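Long-range contacts in endonuclease V (PDB 6OZE), which probably cleaves inosine-containing RNA in a reaction that depends on metal ions: residues A[116-121]-A[145-150]; A[141-146]-A[205-210]. The protein carries 4 engineered substitutions. All coordinates share one frame; numbering follows the deposited sequence.

Contact 1 of 2, residues A[116-121]-A[145-150]; sequences LVDGNG and VAKKLL
Asp118 and Lys147 form a salt bridge, with Lys147 NZ 3.1 Å from Asp118 OD2. The ammonium meets OD2 from above the carboxylate plane, 55° out of it. The lysine is extended beyond CG and crosses the aspartate at about a right angle. Asp118 CG is anti to the backbone N (chi1 -175°), which carries the carboxylate to the end of Lys147. The backbones pair in parallel. Val145 N donates to Val117 O at 2.9 Å, and Gly119 N donates to Val145 O at 3.2 Å. Past the strand ends, two waters bridge the Asn120 amide to the backbone of 148-150. One water gives hydrogen bonds to Asn120 OD1 and Lys148 O and accepts one from Leu150 N. A second takes one from Asn120 ND2, 2.9 Å away, and gives one to Lys148 O. The Asn120 amide is thus gripped at both ends. Its OD1 also lies 3.4 Å from Ala146 CB, and its ND2 lies 3.7 Å from Leu150 CD1. Deeper in, Val145 CG2 rests loosely on Leu116 CB. Asp118 also touches Asp44 of strand 39-47. Strand 115-118, helix 130-138 and strand 142-146 make a beta-alpha-beta unit. Neighbouring aspartates on adjacent central strands are consistent with an RNase H-like metal-binding active site.

Contact 2 of 2, residues A[141-146]-A[205-210]; sequences PCVGVA and HRMSLE
Cys142 and His205 form an antiparallel hydrogen-bonded pair, the tight part of this contact. Cys142 N donates to His205 O at 2.9 Å, in the carbonyl plane. His205 N returns a bond to Cys142 O at 3.1 Å. Pro141 closes in on the same acceptor as Cys142 N, with its CA 3.2 Å from His205 O in a CA-H...O contact. The imidazole is held by other parts of the chain: ND1 pairs with Val21 N, and NE2 with Asp139 OD1. The partly exposed side is looser. There Pro141 CD sits over the centre of the Arg206 guanidinium, 3.7 Å above its plane. The arginine bends at chi2 and chi3, which brings the flat group round to the proline. Its NH1 makes a salt bridge with Glu26. Further along, Met207 SD touches Val143 CG2 at 3.9 Å, a buried but light apolar contact. After the pair, Arg206 has left-handed backbone angles (59°/33°), and the chain departs from the sheet. Ser208 then takes the N-cap position, its OG bonded to Ala211 N. The arrangement is a strand-to-helix turn, by which antiparallel strand 199-205 leaves the mixed sheet of the RNase H-like fold for helix 209-218.

Strand 142-146 is common to both contacts, which share Val145 and Ala146. Contact 1 uses its far end, beside parallel strand 115-118. Contact 2 uses its start, beside antiparallel strand 199-205. Their centres are about 10 Å apart. They also touch directly: Val117 N probably bonds to Val143 O at 2.9 Å, and Leu116 CD2 packs on Val143 CB at 3.7 Å. The likely metal-binding end of the sheet belongs to contact 1; contact 2 lies at the strand's other end. Neither adjoins a bound sodium ion: one lies about 14 Å from the Leu116 side chain, and one lies about 13 Å from that of Met207.

Contact 1 of 2, residues A[116-121]-A[145-150]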
loop_
_atom_site.group_PDB
_atom_site.type_symbol
_atom_site.label_atom_id
_atom_site.label_comp_id
_atom_site.label_asym_id
_atom_site.label_seq_id
_atom_site.Cartn_x
_atom_site.Cartn_y
_atom_site.Cartn_z
ATOM N N LEU A 116 -4.110 -1.065 -3.967
ATOM C CA LEU A 116 -2.899 -0.279 -3.776
ATOM C C LEU A 116 -2.971 0.310 -2.371
ATOM O O LEU A 116 -3.929 1.024 -2.036
ATOM C CB LEU A 116 -2.784 0.830 -4.815
ATOM C CG LEU A 116 -2.786 0.392 -6.287
ATOM C CD1 LEU A 116 -2.453 1.590 -7.180
ATOM C CD2 LEU A 116 -1.807 -0.764 -6.558
ATOM N N VAL A 117 -1.959 0.021 -1.563
ATOM C CA VAL A 117 -1.956 0.340 -0.137
ATOM C C VAL A 117 -0.915 1.411 0.121
ATOM O O VAL A 117 0.244 1.265 -0.285
ATOM C CB VAL A 117 -1.615 -0.915 0.672
ATOM C CG1 VAL A 117 -1.571 -0.605 2.169
ATOM C CG2 VAL A 117 -2.623 -1.973 0.383
ATOM N N ASP A 118 -1.318 2.485 0.794
ATOM C CA ASP A 118 -0.348 3.464 1.259
ATOM C C ASP A 118 0.439 2.850 2.410
ATOM O O ASP A 118 0.018 2.929 3.567
ATOM C CB ASP A 118 -1.041 4.760 1.685
ATOM C CG ASP A 118 -0.051 5.860 2.062
ATOM O OD1 ASP A 118 1.174 5.620 2.054
ATOM O OD2 ASP A 118 -0.503 6.979 2.363
ATOM N N GLY A 119 1.572 2.243 2.093
ATOM C CA GLY A 119 2.334 1.474 3.056
ATOM C C GLY A 119 3.206 0.479 2.322
ATOM O O GLY A 119 3.177 0.381 1.100
ATOM N N ASN A 120 4.000 -0.254 3.092
ATOM C CA ASN A 120 4.920 -1.201 2.484
ATOM C C ASN A 120 4.383 -2.623 2.599
ATOM O O ASN A 120 3.564 -2.945 3.467
ATOM C CB ASN A 120 6.299 -1.142 3.140
ATOM C CG ASN A 120 7.012 0.170 2.903
ATOM O OD1 ASN A 120 7.756 0.334 1.923
ATOM N ND2 ASN A 120 6.826 1.107 3.830
ATOM N N GLY A 121 4.860 -3.470 1.695
ATOM C CA GLY A 121 4.630 -4.895 1.746
ATOM C C GLY A 121 5.824 -5.623 2.316
ATOM O O GLY A 121 6.138 -5.505 3.509
ATOM N N VAL A 145 2.635 0.718 -1.796
ATOM C CA VAL A 145 3.092 1.940 -2.452
ATOM C C VAL A 145 3.531 2.884 -1.349
ATOM O O VAL A 145 2.691 3.448 -0.635
ATOM C CB VAL A 145 1.983 2.585 -3.301
ATOM C CG1 VAL A 145 2.489 3.866 -3.975
ATOM C CG2 VAL A 145 1.431 1.584 -4.307
ATOM N N ALA A 146 4.838 3.068 -1.204
ATOM C CA ALA A 146 5.389 3.914 -0.162
ATOM C C ALA A 146 5.994 5.173 -0.768
ATOM O O ALA A 146 6.578 5.147 -1.859
ATOM C CB ALA A 146 6.424 3.170 0.684
ATOM N N LYS A 147 5.841 6.277 -0.054
ATOM C CA LYS A 147 6.352 7.569 -0.486
ATOM C C LYS A 147 7.765 7.841 0.008
ATOM O O LYS A 147 8.402 8.783 -0.477
ATOM C CB LYS A 147 5.386 8.679 -0.049
ATOM C CG LYS A 147 3.998 8.527 -0.678
ATOM C CD LYS A 147 2.876 9.144 0.151
ATOM C CE LYS A 147 1.514 8.799 -0.453
ATOM N NZ LYS A 147 0.372 9.211 0.413
ATOM N N LYS A 148 8.278 7.032 0.934
ATOM C CA LYS A 148 9.647 7.163 1.410
ATOM C C LYS A 148 10.265 5.783 1.593
ATOM O O LYS A 148 9.567 4.780 1.768
ATOM C CB LYS A 148 9.740 7.975 2.712
ATOM C CG LYS A 148 8.972 7.394 3.880
ATOM C CD LYS A 148 9.191 8.231 5.137
ATOM C CE LYS A 148 8.154 7.925 6.210
ATOM N NZ LYS A 148 8.166 6.495 6.626
ATOM N N LEU A 149 11.594 5.748 1.557
ATOM C CA LEU A 149 12.342 4.498 1.625
ATOM C C LEU A 149 12.489 4.036 3.071
ATOM O O LEU A 149 13.073 4.741 3.902
ATOM C CB LEU A 149 13.717 4.690 0.990
ATOM C CG LEU A 149 14.606 3.448 1.023
ATOM C CD1 LEU A 149 13.964 2.332 0.207
ATOM C CD2 LEU A 149 16.005 3.773 0.505
ATOM N N LEU A 150 11.975 2.845 3.369
ATOM C CA LEU A 150 12.188 2.217 4.668
ATOM C C LEU A 150 13.567 1.566 4.667
ATOM O O LEU A 150 13.840 0.686 3.845
ATOM C CB LEU A 150 11.118 1.155 4.906
ATOM C CG LEU A 150 10.160 1.275 6.092
ATOM C CD1 LEU A 150 9.396 -0.034 6.282
ATOM C CD2 LEU A 150 10.894 1.672 7.362
HETATM O O HOH W 1 9.917 1.993 1.494
HETATM O O HOH W 2 7.824 3.841 4.002
#

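Contact 2 of 2, residues A[141-146]-A[205-210]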
loop_
_atom_site.group_PDB
_atom_site.type_symbol
_atom_site.label_atom_id
_atom_site.label_comp_id
_atom_site.label_asym_id
_atom_site.label_seq_id
_atom_site.Cartn_x
_atom_site.Cartn_y
_atom_site.Cartn_z
ATOM N N PRO A 141 -5.049 -9.585 -4.066
ATOM C CA PRO A 141 -3.798 -9.012 -4.559
ATOM C C PRO A 141 -3.606 -7.623 -3.979
ATOM O O PRO A 141 -4.526 -6.795 -3.970
ATOM C CB PRO A 141 -4.018 -8.962 -6.074
ATOM C CG PRO A 141 -4.971 -10.104 -6.341
ATOM C CD PRO A 141 -5.918 -10.058 -5.160
ATOM N N CYS A 142 -2.421 -7.378 -3.418
ATOM C CA CYS A 142 -2.135 -6.098 -2.788
ATOM C C CYS A 142 -0.722 -5.662 -3.128
ATOM O O CYS A 142 0.197 -6.485 -3.161
ATOM C CB CYS A 142 -2.239 -6.171 -1.260
ATOM S SG CYS A 142 -3.907 -6.150 -0.583
ATOM N N VAL A 143 -0.568 -4.359 -3.352
ATOM C CA VAL A 143 0.710 -3.732 -3.670
ATOM C C VAL A 143 0.994 -2.675 -2.611
ATOM O O VAL A 143 0.127 -1.838 -2.313
ATOM C CB VAL A 143 0.644 -3.069 -5.052
ATOM C CG1 VAL A 143 1.955 -2.320 -5.354
ATOM C CG2 VAL A 143 0.338 -4.110 -6.110
ATOM N N GLY A 144 2.207 -2.695 -2.068
ATOM C CA GLY A 144 2.639 -1.631 -1.183
ATOM C C GLY A 144 3.205 -0.469 -1.973
ATOM O O GLY A 144 4.128 -0.647 -2.779
ATOM N N VAL A 145 2.635 0.718 -1.796
ATOM C CA VAL A 145 3.092 1.940 -2.452
ATOM C C VAL A 145 3.531 2.884 -1.349
ATOM O O VAL A 145 2.691 3.448 -0.635
ATOM C CB VAL A 145 1.983 2.585 -3.301
ATOM C CG1 VAL A 145 2.489 3.866 -3.975
ATOM C CG2 VAL A 145 1.431 1.584 -4.307
ATOM N N ALA A 146 4.838 3.068 -1.204
ATOM C CA ALA A 146 5.389 3.914 -0.162
ATOM C C ALA A 146 5.994 5.173 -0.768
ATOM O O ALA A 146 6.578 5.147 -1.859
ATOM C CB ALA A 146 6.424 3.170 0.684
ATOM N N HIS A 205 0.813 -9.040 -1.601
ATOM C CA HIS A 205 0.299 -10.405 -1.641
ATOM C C HIS A 205 -0.255 -10.655 -3.032
ATOM O O HIS A 205 -0.856 -9.761 -3.633
ATOM C CB HIS A 205 -0.823 -10.579 -0.606
ATOM C CG HIS A 205 -1.413 -11.954 -0.548
ATOM N ND1 HIS A 205 -0.659 -13.091 -0.338
ATOM C CD2 HIS A 205 -2.705 -12.367 -0.591
ATOM C CE1 HIS A 205 -1.457 -14.146 -0.289
ATOM N NE2 HIS A 205 -2.705 -13.733 -0.430
ATOM N N ARG A 206 -0.010 -11.860 -3.553
ATOM C CA ARG A 206 -0.618 -12.333 -4.795
ATOM C C ARG A 206 -0.304 -11.451 -5.999
ATOM O O ARG A 206 -1.136 -11.300 -6.894
ATOM C CB ARG A 206 -2.126 -12.562 -4.653
ATOM C CG ARG A 206 -2.475 -13.804 -3.878
ATOM C CD ARG A 206 -3.683 -14.472 -4.487
ATOM N NE ARG A 206 -4.929 -14.030 -3.880
ATOM C CZ ARG A 206 -6.057 -13.836 -4.555
ATOM N NH1 ARG A 206 -6.086 -14.024 -5.867
ATOM N NH2 ARG A 206 -7.154 -13.441 -3.921
ATOM N N MET A 207 0.887 -10.858 -6.031
ATOM C CA MET A 207 1.351 -10.200 -7.244
ATOM C C MET A 207 2.868 -10.293 -7.296
ATOM O O MET A 207 3.539 -10.327 -6.265
ATOM C CB MET A 207 0.893 -8.736 -7.284
ATOM C CG MET A 207 0.944 -8.104 -8.689
ATOM S SD MET A 207 -0.335 -6.829 -8.819
ATOM C CE MET A 207 -0.315 -6.472 -10.580
ATOM N N SER A 208 3.404 -10.371 -8.510
ATOM C CA SER A 208 4.843 -10.286 -8.683
ATOM C C SER A 208 5.272 -8.827 -8.604
ATOM O O SER A 208 4.480 -7.904 -8.823
ATOM C CB SER A 208 5.272 -10.884 -10.024
ATOM O OG SER A 208 4.842 -10.045 -11.089
ATOM N N LEU A 209 6.539 -8.622 -8.245
ATOM C CA LEU A 209 7.040 -7.259 -8.125
ATOM C C LEU A 209 7.017 -6.544 -9.471
ATOM O O LEU A 209 6.619 -5.376 -9.549
ATOM C CB LEU A 209 8.451 -7.279 -7.544
ATOM C CG LEU A 209 9.136 -5.916 -7.413
ATOM C CD1 LEU A 209 8.306 -4.972 -6.532
ATOM C CD2 LEU A 209 10.525 -6.108 -6.843
ATOM N N GLU A 210 7.408 -7.239 -10.539
ATOM C CA GLU A 210 7.398 -6.622 -11.862
ATOM C C GLU A 210 6.003 -6.142 -12.232
ATOM O O GLU A 210 5.823 -5.006 -12.686
ATOM C CB GLU A 210 7.925 -7.609 -12.908
ATOM C CG GLU A 210 9.436 -7.784 -12.903
ATOM C CD GLU A 210 9.899 -8.916 -13.809
ATOM O OE1 GLU A 210 9.037 -9.588 -14.413
ATOM O OE2 GLU A 210 11.125 -9.131 -13.913
#